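Chlorella virus DNA ligase-adenylate (Chlorella virus, PDB 1FVI) is an ATP-dependent DNA ligase that probably seals nicks in duplex DNA, and is captured here as its covalent enzyme-adenylate intermediate. Local coordinates at residues R53-T56 and E57-E61; D98-T101 and D102-K106. The protein carries 1 engineered substitution. One frame throughout, in Å; residues are numbered along the deposited sequence.

Both contacts belong to the ATP-dependent DNA ligase domain and illustrate how the chain is finished at the end of a regular element: contact 1 closes helix 49-58, contact 2 ends strand 92-99. Contact 1 is partly buried, with leucines turned into the protein and a charged pair left on the outside; its polar chemistry is that of helical backbone bonds. Contact 2 is a surface turn, closed by one short, bent backbone bond and slight apolar packing. Their centres lie about 17 Å apart, yet they meet at Tyr99: its OH packs on Pro60, 3.2 Å from Pro60 CB, and its CE1 lies 3.1 Å from Glu61 O.

Contact 1. Residues R53-T56 and E57-E61; sequences RLLT and ELLPE
Arg53 and Glu57, one helical turn apart, are brought together by different first torsions. Arg53 holds CG anti to its own nitrogen (chi1 173°) and then bends twice, whereas Glu57 sets CG beside its nitrogen (chi1 -71°) and runs on extended, back along the helix. The carboxylate therefore arrives at the methylenes of the arginine rather than at its nitrogens: Glu57 OE2 lies 3.0 Å from Arg53 CD, and close to CG as well. Glu57 OE2 stands at the edge of the guanidinium, near its plane, but 4.3 Å from Arg53 NE, and the two flat groups are inclined by 49°. The charges are neighbours without forming a salt bridge, so any attraction between them is probably modest at this exposed site.

Next to this pair, on the backbone, Arg53 O is gripped twice. Glu57 N reaches it at 3.0 Å, and Thr56 OG1, folded back between its own nitrogen and carbonyl carbon, adds a second bond at 2.7 Å. The regular helical pattern continues from Leu58 N to Leu54 O (3.0 Å) and ends with a short, nearly straight bond from Leu59 N to Leu55 O (2.7 Å). Leu59 is the first residue to leave helical geometry, though its side chain still packs against the last turn, with CD1 4.3 Å from Leu55 CB. Thr56 O and Leu59 O both accept from the ammonium of Lys34, which brings a positive charge to the C-terminal end of the helix.

The leucines fasten helix 49-58 to the sheet. Leu54, Leu55 and Leu58 rest on strand 131-135 through Val131 and Ile133, Leu55 and Leu59 meet Met38 of strand 38-39, and Leu54 and Leu59 also touch strand 92-99.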
# COMPACT_ATOMS: atom_id res chain seq x y z
N ARG A 53 -5.30 2.41 22.50
CA ARG A 53 -6.57 2.92 22.99
C ARG A 53 -7.43 3.55 21.90
O ARG A 53 -8.58 3.18 21.74
CB ARG A 53 -6.33 3.91 24.14
CG ARG A 53 -7.57 4.65 24.64
CD ARG A 53 -7.69 6.04 24.00
NE ARG A 53 -6.51 6.87 24.23
CZ ARG A 53 -6.44 8.16 23.94
NH1 ARG A 53 -7.47 8.79 23.40
NH2 ARG A 53 -5.31 8.82 24.18
N LEU A 54 -6.85 4.48 21.14
CA LEU A 54 -7.55 5.16 20.06
C LEU A 54 -8.18 4.18 19.07
O LEU A 54 -9.39 4.24 18.79
CB LEU A 54 -6.60 6.10 19.30
CG LEU A 54 -6.08 7.39 19.96
CD1 LEU A 54 -5.04 8.08 19.08
CD2 LEU A 54 -7.23 8.33 20.22
N LEU A 55 -7.36 3.29 18.52
CA LEU A 55 -7.87 2.31 17.56
C LEU A 55 -8.89 1.35 18.19
O LEU A 55 -9.86 1.00 17.52
CB LEU A 55 -6.72 1.52 16.93
CG LEU A 55 -5.78 2.29 15.99
CD1 LEU A 55 -4.59 1.41 15.61
CD2 LEU A 55 -6.53 2.76 14.76
N THR A 56 -8.70 0.94 19.45
CA THR A 56 -9.66 0.03 20.09
C THR A 56 -11.02 0.72 20.24
O THR A 56 -12.06 0.07 20.13
CB THR A 56 -9.19 -0.50 21.47
OG1 THR A 56 -9.05 0.59 22.39
CG2 THR A 56 -7.87 -1.21 21.35
N GLU A 57 -11.01 2.03 20.47
CA GLU A 57 -12.25 2.80 20.61
C GLU A 57 -12.92 2.95 19.24
O GLU A 57 -14.16 2.87 19.13
CB GLU A 57 -11.96 4.20 21.20
CG GLU A 57 -11.57 4.20 22.69
CD GLU A 57 -11.03 5.55 23.21
OE1 GLU A 57 -11.02 6.55 22.45
OE2 GLU A 57 -10.61 5.59 24.39
N LEU A 58 -12.11 3.13 18.21
CA LEU A 58 -12.59 3.32 16.84
C LEU A 58 -13.02 2.07 16.08
O LEU A 58 -14.05 2.06 15.42
CB LEU A 58 -11.51 4.04 16.01
CG LEU A 58 -11.65 5.52 15.61
CD1 LEU A 58 -12.26 6.35 16.71
CD2 LEU A 58 -10.29 6.04 15.25
N LEU A 59 -12.23 1.02 16.18
CA LEU A 59 -12.52 -0.19 15.42
C LEU A 59 -13.39 -1.23 16.08
O LEU A 59 -13.34 -1.42 17.30
CB LEU A 59 -11.21 -0.85 14.99
CG LEU A 59 -10.21 -0.08 14.12
CD1 LEU A 59 -8.89 -0.85 14.11
CD2 LEU A 59 -10.76 0.08 12.70
N PRO A 60 -14.23 -1.93 15.27
CA PRO A 60 -15.09 -2.97 15.81
C PRO A 60 -14.24 -4.20 16.03
O PRO A 60 -13.20 -4.38 15.39
CB PRO A 60 -16.11 -3.19 14.68
CG PRO A 60 -15.31 -2.89 13.47
CD PRO A 60 -14.59 -1.64 13.87
N GLU A 61 -14.65 -5.01 17.00
CA GLU A 61 -13.96 -6.25 17.34
C GLU A 61 -13.82 -7.12 16.06
O GLU A 61 -14.77 -7.25 15.29
CB GLU A 61 -14.78 -6.97 18.42
CG GLU A 61 -14.30 -8.37 18.77
CD GLU A 61 -13.03 -8.38 19.60
OE1 GLU A 61 -12.56 -7.30 20.02
OE2 GLU A 61 -12.51 -9.50 19.83

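Contact 2. Residues D98-T101 and D102-K106; sequences DYVT and DDPLK
Val100 and Asp102 close a tight turn around Thr101. Asp102 N donates to Val100 O at 2.7 Å, approaching from above the carbonyl plane instead of along a lone pair, consistent with the tight seven-membered ring the bond closes. With Thr101 at phi 73° and psi -67°, this is a classic gamma turn, in which a single residue reverses the course of the backbone.

Side chains line the turn. Val100 turns CG1 anti to its own nitrogen (chi1 170°), which places this methyl 3.2 Å from Asp102 O. The same methyl, Val100 CG1, lies 4.3 Å from Pro104 CD, a light apolar touch that links the start of the turn to the loop beyond it. Thr101 CG2 lies alongside the next amide, 3.0 Å from Asp102 N, its side chain crossing that of Asp102 at about a right angle. The other branch of Thr101, OG1, sits 3.1 Å above one face of the Tyr99 ring, displaced toward the rim.

A second layer shapes the two arms. Downstream, a type I beta turn from Asp103 to Lys106 is closed by Lys106 N on Asp103 O at 3.0 Å, and Asp103 OD2 takes a weak bond from Leu105 N (3.2 Å) in an Asx turn. Upstream, Asp98 OD1 accepts from Tyr99 N at 2.8 Å, while its OD2 forms salt bridges with Arg165 and Arg111. Those two arginines hold the buried carboxylate from separate parts of the chain.

The whole turn carries the backbone from strand 92-99, which lies between strands 63-68 and 131-135 in a mixed sheet, toward helix 108-121. That helix receives both arms: Tyr99 packs on Tyr118, Thr101 touches Asp114, and Lys106 forms a salt bridge with the same Asp114.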
# COMPACT_ATOMS: atom_id res chain seq x y z
N ASP A 98 -9.62 -6.02 6.64
CA ASP A 98 -10.47 -7.16 6.93
C ASP A 98 -11.27 -6.97 8.21
O ASP A 98 -10.93 -6.15 9.05
CB ASP A 98 -9.66 -8.47 6.97
CG ASP A 98 -10.45 -9.66 6.44
OD1 ASP A 98 -11.68 -9.55 6.23
OD2 ASP A 98 -9.84 -10.73 6.23
N TYR A 99 -12.33 -7.76 8.34
CA TYR A 99 -13.26 -7.70 9.46
C TYR A 99 -13.91 -9.06 9.64
O TYR A 99 -14.76 -9.45 8.82
CB TYR A 99 -14.37 -6.69 9.11
CG TYR A 99 -15.37 -6.42 10.21
CD1 TYR A 99 -15.04 -6.61 11.55
CD2 TYR A 99 -16.62 -5.88 9.90
CE1 TYR A 99 -15.92 -6.25 12.57
CE2 TYR A 99 -17.51 -5.52 10.91
CZ TYR A 99 -17.15 -5.71 12.24
OH TYR A 99 -18.00 -5.32 13.25
N VAL A 100 -13.56 -9.78 10.70
CA VAL A 100 -14.19 -11.07 10.90
C VAL A 100 -15.60 -11.03 11.46
O VAL A 100 -16.44 -11.77 10.97
CB VAL A 100 -13.28 -12.09 11.63
CG1 VAL A 100 -14.08 -13.37 12.04
CG2 VAL A 100 -12.17 -12.52 10.70
N THR A 101 -15.90 -10.17 12.43
CA THR A 101 -17.27 -10.08 12.99
C THR A 101 -17.57 -11.30 13.88
O THR A 101 -17.67 -11.18 15.09
CB THR A 101 -18.36 -9.89 11.85
OG1 THR A 101 -18.57 -8.50 11.59
CG2 THR A 101 -19.69 -10.53 12.18
N ASP A 102 -17.66 -12.48 13.27
CA ASP A 102 -17.92 -13.71 14.00
C ASP A 102 -17.29 -14.88 13.27
O ASP A 102 -16.18 -15.30 13.58
CB ASP A 102 -19.44 -13.93 14.14
CG ASP A 102 -19.81 -15.36 14.55
OD1 ASP A 102 -20.73 -15.93 13.94
OD2 ASP A 102 -19.17 -15.92 15.46
N ASP A 103 -18.00 -15.35 12.25
CA ASP A 103 -17.63 -16.50 11.45
C ASP A 103 -16.52 -16.28 10.44
O ASP A 103 -16.74 -15.67 9.40
CB ASP A 103 -18.89 -17.02 10.75
CG ASP A 103 -18.62 -18.21 9.88
OD1 ASP A 103 -19.19 -18.24 8.76
OD2 ASP A 103 -17.87 -19.13 10.29
N PRO A 104 -15.31 -16.81 10.71
CA PRO A 104 -14.16 -16.68 9.81
C PRO A 104 -14.40 -17.37 8.46
O PRO A 104 -13.73 -17.07 7.47
CB PRO A 104 -13.02 -17.34 10.59
CG PRO A 104 -13.74 -18.34 11.46
CD PRO A 104 -14.93 -17.54 11.93
N LEU A 105 -15.37 -18.28 8.43
CA LEU A 105 -15.69 -18.98 7.20
C LEU A 105 -16.50 -18.11 6.25
O LEU A 105 -16.67 -18.47 5.09
CB LEU A 105 -16.42 -20.29 7.49
CG LEU A 105 -15.64 -21.30 8.32
CD1 LEU A 105 -16.50 -22.53 8.51
CD2 LEU A 105 -14.32 -21.68 7.64
N LYS A 106 -17.01 -16.97 6.73
CA LYS A 106 -17.74 -16.06 5.86
C LYS A 106 -16.79 -15.65 4.73
O LYS A 106 -15.62 -15.36 4.98
CB LYS A 106 -18.20 -14.82 6.64
CG LYS A 106 -18.77 -13.72 5.75
CD LYS A 106 -19.06 -12.43 6.50
CE LYS A 106 -20.29 -12.53 7.38
NZ LYS A 106 -21.30 -11.51 7.00